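Local coordinates for CRISPR-associated protein CasA/Cse1 (Thermus thermophilus, PDB 4AN8) that is part of the Cascade ribonucleoprotein complex of a type I-E CRISPR system, the adaptive immunity that protects bacteria against viruses and plasmids, at residues N12-G24 against G31-I45. Numbering follows the deposited sequence.
Sequences NLIDEPWIPVLKG and GIGEALLRAHEFARI
The backbones of 12-24 and 31-45 meet at two places: at the start of helix 32-37, Ile32 N donates to Leu13 O (3.0 Å) and Gly33 N to Ile14 O, and farther on Leu22 exchanges bonds with Arg44 O and Ala43 N. Leu13 O also accepts Trp18 NE1 (2.9 Å) on a lone pair, so two donors satisfy this buried carbonyl; the NE1 bond, with Ile19 CG1 over one ring face and Leu13 CD2 over the opposite one, holds the indole in place. Having no side chain, Gly31, the N-cap, can bring its CA in close beside the loop carbonyls, 3.1 Å from Glu16 O. A water accepts from Glu34 N and donates to Ile14 O, tying one more amide of the first helical turn to the loop. Ile32 brings CG1 to the indole edge at Trp18 CZ2, while Ile19 sets CD1 against the first turn and Ala35 CB, branched chains filling a buried apolar seam.

Strand 19-23 is the middle of a three-stranded antiparallel sheet, between 26-30 and the short strand 44-45, with helix 32-37 in the connection linking the two outer strands. On the sheet face shared with Ile45, Val21 lays CG2 over one face of the Phe42 ring, 3.8 Å from its centroid, a CH-pi contact; with CG1 anti to the carbonyl carbon (chi1 -69°), CG2 is the branch that meets the ring. Lys23, extended throughout, runs its CD past the ring edge at Phe42 CE1. Its NZ makes a weak 3.4 Å salt bridge to Glu41 OE1; Glu41 and Glu34 share a network with Lys23 and Arg38 and probably balance their positive charges. Leu22 CD2 lies 3.3 Å above the guanidinium plane of Arg44, offset to the rim near NH2: the flat face accepts an apolar methyl while NE, at the edge, pairs with Glu46.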
ATOM      1  N   ASN A  12     -12.719  -4.362  23.984  1.00 22.32           N
ATOM      2  CA  ASN A  12     -11.605  -5.201  23.638  1.00 22.32           C
ATOM      3  C   ASN A  12     -11.596  -5.550  22.132  1.00 22.32           C
ATOM      4  O   ASN A  12     -12.591  -6.030  21.571  1.00 22.32           O
ATOM      5  CB  ASN A  12     -11.636  -6.463  24.497  1.00 23.90           C
ATOM      6  CG  ASN A  12     -10.340  -7.207  24.453  1.00 23.90           C
ATOM      7  OD1 ASN A  12     -10.014  -7.831  23.443  1.00 23.90           O
ATOM      8  ND2 ASN A  12      -9.566  -7.134  25.536  1.00 23.90           N
ATOM      9  N   LEU A  13     -10.462  -5.308  21.481  1.00 21.65           N
ATOM     10  CA  LEU A  13     -10.390  -5.508  20.043  1.00 21.65           C
ATOM     11  C   LEU A  13     -10.353  -6.976  19.649  1.00 21.65           C
ATOM     12  O   LEU A  13     -10.473  -7.315  18.469  1.00 21.65           O
ATOM     13  CB  LEU A  13      -9.199  -4.758  19.459  1.00 15.57           C
ATOM     14  CG  LEU A  13      -9.248  -3.246  19.714  1.00 15.57           C
ATOM     15  CD1 LEU A  13      -7.910  -2.643  19.350  1.00 15.57           C
ATOM     16  CD2 LEU A  13     -10.388  -2.598  18.932  1.00 15.57           C
ATOM     17  N   ILE A  14     -10.179  -7.855  20.623  1.00 21.47           N
ATOM     18  CA  ILE A  14     -10.192  -9.282  20.311  1.00 21.47           C
ATOM     19  C   ILE A  14     -11.614  -9.806  20.169  1.00 21.47           C
ATOM     20  O   ILE A  14     -11.853 -10.721  19.389  1.00 21.47           O
ATOM     21  CB  ILE A  14      -9.482 -10.117  21.373  1.00 22.50           C
ATOM     22  CG1 ILE A  14      -7.984  -9.829  21.306  1.00 22.50           C
ATOM     23  CG2 ILE A  14      -9.801 -11.610  21.168  1.00 22.50           C
ATOM     24  CD1 ILE A  14      -7.210 -10.210  22.537  1.00 22.50           C
ATOM     25  N   ASP A  15     -12.557  -9.200  20.886  1.00 37.87           N
ATOM     26  CA  ASP A  15     -13.909  -9.739  20.953  1.00 37.87           C
ATOM     27  C   ASP A  15     -14.998  -8.870  20.326  1.00 37.87           C
ATOM     28  O   ASP A  15     -16.063  -9.367  19.959  1.00 37.87           O
ATOM     29  CB  ASP A  15     -14.267 -10.055  22.402  1.00 54.40           C
ATOM     30  CG  ASP A  15     -13.277 -10.993  23.044  1.00 54.40           C
ATOM     31  OD1 ASP A  15     -13.093 -12.117  22.535  1.00 54.40           O
ATOM     32  OD2 ASP A  15     -12.674 -10.609  24.060  1.00 54.40           O
ATOM     33  N   GLU A  16     -14.743  -7.580  20.188  1.00 29.05           N
ATOM     34  CA  GLU A  16     -15.788  -6.683  19.705  1.00 29.05           C
ATOM     35  C   GLU A  16     -15.772  -6.507  18.186  1.00 29.05           C
ATOM     36  O   GLU A  16     -14.734  -6.641  17.532  1.00 29.05           O
ATOM     37  CB  GLU A  16     -15.694  -5.322  20.401  1.00 58.93           C
ATOM     38  CG  GLU A  16     -15.726  -5.402  21.916  1.00 58.93           C
ATOM     39  CD  GLU A  16     -17.100  -5.761  22.472  1.00 58.93           C
ATOM     40  OE1 GLU A  16     -18.106  -5.667  21.734  1.00 58.93           O
ATOM     41  OE2 GLU A  16     -17.172  -6.132  23.660  1.00 58.93           O
ATOM     42  N   PRO A  17     -16.934  -6.210  17.614  1.00 29.66           N
ATOM     43  CA  PRO A  17     -16.973  -6.049  16.157  1.00 29.66           C
ATOM     44  C   PRO A  17     -16.369  -4.723  15.716  1.00 29.66           C
ATOM     45  O   PRO A  17     -16.888  -3.693  16.085  1.00 29.66           O
ATOM     46  CB  PRO A  17     -18.478  -6.094  15.832  1.00 27.62           C
ATOM     47  CG  PRO A  17     -19.199  -5.856  17.155  1.00 27.62           C
ATOM     48  CD  PRO A  17     -18.271  -6.325  18.233  1.00 27.62           C
ATOM     49  N   TRP A  18     -15.285  -4.739  14.953  1.00 22.05           N
ATOM     50  CA  TRP A  18     -14.697  -3.486  14.470  1.00 22.05           C
ATOM     51  C   TRP A  18     -13.988  -3.665  13.137  1.00 22.05           C
ATOM     52  O   TRP A  18     -13.671  -2.686  12.473  1.00 22.05           O
ATOM     53  CB  TRP A  18     -13.740  -2.877  15.516  1.00 18.23           C
ATOM     54  CG  TRP A  18     -12.520  -3.684  15.782  1.00 18.23           C
ATOM     55  CD1 TRP A  18     -12.448  -4.855  16.471  1.00 18.23           C
ATOM     56  CD2 TRP A  18     -11.179  -3.366  15.375  1.00 18.23           C
ATOM     57  NE1 TRP A  18     -11.144  -5.305  16.499  1.00 18.23           N
ATOM     58  CE2 TRP A  18     -10.348  -4.401  15.838  1.00 18.23           C
ATOM     59  CE3 TRP A  18     -10.603  -2.304  14.656  1.00 18.23           C
ATOM     60  CZ2 TRP A  18      -8.974  -4.407  15.613  1.00 18.23           C
ATOM     61  CZ3 TRP A  18      -9.242  -2.310  14.432  1.00 18.23           C
ATOM     62  CH2 TRP A  18      -8.441  -3.353  14.902  1.00 18.23           C
ATOM     63  N   ILE A  19     -13.746  -4.918  12.751  1.00 20.43           N
ATOM     64  CA  ILE A  19     -13.068  -5.247  11.499  1.00 20.43           C
ATOM     65  C   ILE A  19     -14.119  -5.570  10.426  1.00 20.43           C
ATOM     66  O   ILE A  19     -14.839  -6.573  10.524  1.00 20.43           O
ATOM     67  CB  ILE A  19     -12.123  -6.464  11.681  1.00 16.57           C
ATOM     68  CG1 ILE A  19     -11.103  -6.206  12.796  1.00 16.57           C
ATOM     69  CG2 ILE A  19     -11.409  -6.822  10.379  1.00 16.57           C
ATOM     70  CD1 ILE A  19     -10.275  -7.420  13.144  1.00 16.57           C
ATOM     71  N   PRO A  20     -14.228  -4.711   9.401  1.00 25.35           N
ATOM     72  CA  PRO A  20     -15.250  -4.941   8.374  1.00 25.35           C
ATOM     73  C   PRO A  20     -14.836  -6.022   7.378  1.00 25.35           C
ATOM     74  O   PRO A  20     -13.876  -5.813   6.624  1.00 25.35           O
ATOM     75  CB  PRO A  20     -15.351  -3.586   7.659  1.00 19.95           C
ATOM     76  CG  PRO A  20     -14.203  -2.744   8.195  1.00 19.95           C
ATOM     77  CD  PRO A  20     -13.334  -3.602   9.053  1.00 19.95           C
ATOM     78  N   VAL A  21     -15.554  -7.145   7.357  1.00 26.92           N
ATOM     79  CA  VAL A  21     -15.250  -8.215   6.410  1.00 26.92           C
ATOM     80  C   VAL A  21     -16.473  -8.591   5.562  1.00 26.92           C
ATOM     81  O   VAL A  21     -17.607  -8.523   6.027  1.00 26.92           O
ATOM     82  CB  VAL A  21     -14.740  -9.500   7.149  1.00 18.06           C
ATOM     83  CG1 VAL A  21     -13.358  -9.286   7.766  1.00 18.06           C
ATOM     84  CG2 VAL A  21     -15.737  -9.909   8.222  1.00 18.06           C
ATOM     85  N   LEU A  22     -16.241  -9.006   4.327  1.00 31.68           N
ATOM     86  CA  LEU A  22     -17.326  -9.442   3.465  1.00 31.68           C
ATOM     87  C   LEU A  22     -17.674 -10.895   3.776  1.00 31.68           C
ATOM     88  O   LEU A  22     -16.808 -11.780   3.768  1.00 31.68           O
ATOM     89  CB  LEU A  22     -16.922  -9.276   2.003  1.00 38.43           C
ATOM     90  CG  LEU A  22     -17.974  -9.176   0.902  1.00 38.43           C
ATOM     91  CD1 LEU A  22     -18.989  -8.093   1.192  1.00 38.43           C
ATOM     92  CD2 LEU A  22     -17.269  -8.904  -0.422  1.00 38.43           C
ATOM     93  N   LYS A  23     -18.938 -11.145   4.094  1.00 32.39           N
ATOM     94  CA  LYS A  23     -19.388 -12.496   4.397  1.00 32.39           C
ATOM     95  C   LYS A  23     -20.732 -12.749   3.739  1.00 32.39           C
ATOM     96  O   LYS A  23     -21.697 -12.035   4.002  1.00 32.39           O
ATOM     97  CB  LYS A  23     -19.518 -12.692   5.898  1.00 47.97           C
ATOM     98  CG  LYS A  23     -19.912 -14.102   6.265  1.00 47.97           C
ATOM     99  CD  LYS A  23     -19.926 -14.313   7.764  1.00 47.97           C
ATOM    100  CE  LYS A  23     -20.006 -15.808   8.081  1.00 47.97           C
ATOM    101  NZ  LYS A  23     -20.490 -16.059   9.476  1.00 47.97           N
ATOM    102  N   GLY A  24     -20.800 -13.763   2.883  1.00 41.51           N
ATOM    103  CA  GLY A  24     -22.020 -14.053   2.152  1.00 41.51           C
ATOM    104  C   GLY A  24     -22.554 -12.825   1.439  1.00 41.51           C
ATOM    105  O   GLY A  24     -23.758 -12.598   1.407  1.00 41.51           O
ATOM    106  N   GLY A  31     -14.199  -9.191  15.546  1.00 23.26           N
ATOM    107  CA  GLY A  31     -13.027  -8.869  16.328  1.00 23.26           C
ATOM    108  C   GLY A  31     -11.871  -9.698  15.812  1.00 23.26           C
ATOM    109  O   GLY A  31     -12.045 -10.510  14.889  1.00 23.26           O
ATOM    110  N   ILE A  32     -10.693  -9.493  16.393  1.00 25.30           N
ATOM    111  CA  ILE A  32      -9.488 -10.169  15.944  1.00 25.30           C
ATOM    112  C   ILE A  32      -9.606 -11.684  16.075  1.00 25.30           C
ATOM    113  O   ILE A  32      -9.180 -12.411  15.185  1.00 25.30           O
ATOM    114  CB  ILE A  32      -8.266  -9.659  16.724  1.00 14.76           C
ATOM    115  CG1 ILE A  32      -7.955  -8.208  16.326  1.00 14.76           C
ATOM    116  CG2 ILE A  32      -7.043 -10.560  16.503  1.00 14.76           C
ATOM    117  CD1 ILE A  32      -6.977  -7.518  17.264  1.00 14.76           C
ATOM    118  N   GLY A  33     -10.185 -12.172  17.176  1.00 22.53           N
ATOM    119  CA  GLY A  33     -10.320 -13.604  17.369  1.00 22.53           C
ATOM    120  C   GLY A  33     -11.051 -14.314  16.230  1.00 22.53           C
ATOM    121  O   GLY A  33     -10.539 -15.263  15.632  1.00 22.53           O
ATOM    122  N   GLU A  34     -12.252 -13.850  15.927  1.00 24.70           N
ATOM    123  CA  GLU A  34     -13.042 -14.414  14.848  1.00 24.70           C
ATOM    124  C   GLU A  34     -12.388 -14.222  13.475  1.00 24.70           C
ATOM    125  O   GLU A  34     -12.451 -15.104  12.621  1.00 24.70           O
ATOM    126  CB  GLU A  34     -14.439 -13.800  14.840  1.00 39.86           C
ATOM    127  CG  GLU A  34     -15.352 -14.400  13.795  1.00 39.86           C
ATOM    128  CD  GLU A  34     -16.788 -13.918  13.904  1.00 39.86           C
ATOM    129  OE1 GLU A  34     -17.123 -13.185  14.866  1.00 39.86           O
ATOM    130  OE2 GLU A  34     -17.595 -14.280  13.019  1.00 39.86           O
ATOM    131  N   ALA A  35     -11.781 -13.065  13.253  1.00 24.88           N
ATOM    132  CA  ALA A  35     -11.129 -12.807  11.987  1.00 24.88           C
ATOM    133  C   ALA A  35     -10.070 -13.872  11.710  1.00 24.88           C
ATOM    134  O   ALA A  35      -9.919 -14.305  10.584  1.00 24.88           O
ATOM    135  CB  ALA A  35     -10.505 -11.410  11.978  1.00 18.24           C
ATOM    136  N   LEU A  36      -9.345 -14.283  12.744  1.00 25.81           N
ATOM    137  CA  LEU A  36      -8.268 -15.258  12.609  1.00 25.81           C
ATOM    138  C   LEU A  36      -8.773 -16.704  12.592  1.00 25.81           C
ATOM    139  O   LEU A  36      -8.515 -17.442  11.654  1.00 25.81           O
ATOM    140  CB  LEU A  36      -7.247 -15.074  13.742  1.00 16.32           C
ATOM    141  CG  LEU A  36      -6.424 -13.773  13.694  1.00 16.32           C
ATOM    142  CD1 LEU A  36      -5.218 -13.867  14.642  1.00 16.32           C
ATOM    143  CD2 LEU A  36      -5.992 -13.545  12.249  1.00 16.32           C
ATOM    144  N   LEU A  37      -9.505 -17.090  13.631  1.00 28.85           N
ATOM    145  CA  LEU A  37      -9.997 -18.451  13.791  1.00 28.85           C
ATOM    146  C   LEU A  37     -10.997 -18.838  12.714  1.00 28.85           C
ATOM    147  O   LEU A  37     -11.128 -19.994  12.377  1.00 28.85           O
ATOM    148  CB  LEU A  37     -10.636 -18.610  15.170  1.00 31.92           C
ATOM    149  CG  LEU A  37      -9.642 -18.279  16.276  1.00 31.92           C
ATOM    150  CD1 LEU A  37     -10.311 -18.285  17.640  1.00 31.92           C
ATOM    151  CD2 LEU A  37      -8.461 -19.250  16.216  1.00 31.92           C
ATOM    152  N   ARG A  38     -11.694 -17.867  12.156  1.00 28.04           N
ATOM    153  CA  ARG A  38     -12.656 -18.169  11.094  1.00 28.04           C
ATOM    154  C   ARG A  38     -12.357 -17.416   9.796  1.00 28.04           C
ATOM    155  O   ARG A  38     -13.271 -17.063   9.061  1.00 28.04           O
ATOM    156  CB  ARG A  38     -14.081 -17.901  11.574  1.00 57.91           C
ATOM    157  CG  ARG A  38     -14.535 -18.880  12.635  1.00 57.91           C
ATOM    158  CD  ARG A  38     -15.894 -18.501  13.180  1.00 57.91           C
ATOM    159  NE  ARG A  38     -16.691 -17.790  12.181  1.00 57.91           N
ATOM    160  CZ  ARG A  38     -17.936 -17.356  12.372  1.00 57.91           C
ATOM    161  NH1 ARG A  38     -18.554 -17.571  13.530  1.00 57.91           N
ATOM    162  NH2 ARG A  38     -18.563 -16.704  11.398  1.00 57.91           N
ATOM    163  N   ALA A  39     -11.073 -17.209   9.506  1.00 30.74           N
ATOM    164  CA  ALA A  39     -10.663 -16.452   8.320  1.00 30.74           C
ATOM    165  C   ALA A  39     -11.264 -16.992   7.023  1.00 30.74           C
ATOM    166  O   ALA A  39     -11.655 -16.216   6.145  1.00 30.74           O
ATOM    167  CB  ALA A  39      -9.154 -16.397   8.216  1.00 18.37           C
ATOM    168  N   HIS A  40     -11.350 -18.315   6.912  1.00 30.79           N
ATOM    169  CA  HIS A  40     -11.831 -18.950   5.686  1.00 30.79           C
ATOM    170  C   HIS A  40     -13.262 -18.548   5.325  1.00 30.79           C
ATOM    171  O   HIS A  40     -13.650 -18.625   4.171  1.00 30.79           O
ATOM    172  CB  HIS A  40     -11.732 -20.475   5.796  1.00 37.27           C
ATOM    173  CG  HIS A  40     -12.728 -21.072   6.741  1.00 37.27           C
ATOM    174  ND1 HIS A  40     -12.590 -21.003   8.113  1.00 37.27           N
ATOM    175  CD2 HIS A  40     -13.885 -21.738   6.511  1.00 37.27           C
ATOM    176  CE1 HIS A  40     -13.619 -21.607   8.687  1.00 37.27           C
ATOM    177  NE2 HIS A  40     -14.419 -22.057   7.738  1.00 37.27           N
ATOM    178  N   GLU A  41     -14.048 -18.112   6.304  1.00 32.83           N
ATOM    179  CA  GLU A  41     -15.449 -17.778   6.041  1.00 32.83           C
ATOM    180  C   GLU A  41     -15.661 -16.423   5.354  1.00 32.83           C
ATOM    181  O   GLU A  41     -16.738 -16.181   4.814  1.00 32.83           O
ATOM    182  CB  GLU A  41     -16.277 -17.844   7.332  1.00 47.88           C
ATOM    183  CG  GLU A  41     -16.267 -19.202   8.019  1.00 47.88           C
ATOM    184  CD  GLU A  41     -17.073 -19.208   9.324  1.00 47.88           C
ATOM    185  OE1 GLU A  41     -17.875 -18.265   9.529  1.00 47.88           O
ATOM    186  OE2 GLU A  41     -16.899 -20.146  10.138  1.00 47.88           O
ATOM    187  N   PHE A  42     -14.654 -15.541   5.378  1.00 25.09           N
ATOM    188  CA  PHE A  42     -14.811 -14.191   4.791  1.00 25.09           C
ATOM    189  C   PHE A  42     -14.093 -14.019   3.463  1.00 25.09           C
ATOM    190  O   PHE A  42     -12.962 -14.475   3.291  1.00 25.09           O
ATOM    191  CB  PHE A  42     -14.329 -13.116   5.758  1.00 23.14           C
ATOM    192  CG  PHE A  42     -14.703 -13.379   7.161  1.00 23.14           C
ATOM    193  CD1 PHE A  42     -16.041 -13.377   7.545  1.00 23.14           C
ATOM    194  CD2 PHE A  42     -13.730 -13.684   8.102  1.00 23.14           C
ATOM    195  CE1 PHE A  42     -16.403 -13.635   8.874  1.00 23.14           C
ATOM    196  CE2 PHE A  42     -14.088 -13.956   9.417  1.00 23.14           C
ATOM    197  CZ  PHE A  42     -15.426 -13.922   9.802  1.00 23.14           C
ATOM    198  N   ALA A  43     -14.742 -13.349   2.524  1.00 23.68           N
ATOM    199  CA  ALA A  43     -14.135 -13.149   1.214  1.00 23.68           C
ATOM    200  C   ALA A  43     -12.906 -12.260   1.369  1.00 23.68           C
ATOM    201  O   ALA A  43     -11.874 -12.475   0.724  1.00 23.68           O
ATOM    202  CB  ALA A  43     -15.148 -12.522   0.221  1.00 15.51           C
ATOM    203  N   ARG A  44     -13.018 -11.263   2.235  1.00 23.32           N
ATOM    204  CA  ARG A  44     -11.926 -10.321   2.439  1.00 23.32           C
ATOM    205  C   ARG A  44     -12.286  -9.275   3.491  1.00 23.32           C
ATOM    206  O   ARG A  44     -13.449  -9.152   3.905  1.00 23.32           O
ATOM    207  CB  ARG A  44     -11.609  -9.600   1.130  1.00 34.88           C
ATOM    208  CG  ARG A  44     -12.788  -8.865   0.572  1.00 34.88           C
ATOM    209  CD  ARG A  44     -12.407  -8.042  -0.631  1.00 34.88           C
ATOM    210  NE  ARG A  44     -13.573  -7.396  -1.215  1.00 34.88           N
ATOM    211  CZ  ARG A  44     -14.326  -7.940  -2.171  1.00 34.88           C
ATOM    212  NH1 ARG A  44     -14.034  -9.144  -2.659  1.00 34.88           N
ATOM    213  NH2 ARG A  44     -15.371  -7.277  -2.645  1.00 34.88           N
ATOM    214  N   ILE A  45     -11.271  -8.531   3.915  1.00 17.42           N
ATOM    215  CA  ILE A  45     -11.479  -7.325   4.677  1.00 17.42           C
ATOM    216  C   ILE A  45     -11.977  -6.295   3.689  1.00 17.42           C
ATOM    217  O   ILE A  45     -11.395  -6.136   2.612  1.00 17.42           O
ATOM    218  CB  ILE A  45     -10.177  -6.870   5.333  1.00 18.47           C
ATOM    219  CG1 ILE A  45      -9.940  -7.700   6.601  1.00 18.47           C
ATOM    220  CG2 ILE A  45     -10.245  -5.394   5.657  1.00 18.47           C
ATOM    221  CD1 ILE A  45      -8.631  -7.469   7.216  1.00 18.47           C
TER
HETATM  222  O   HOH W   1     -13.710 -12.067  17.860  1.00 54.65           O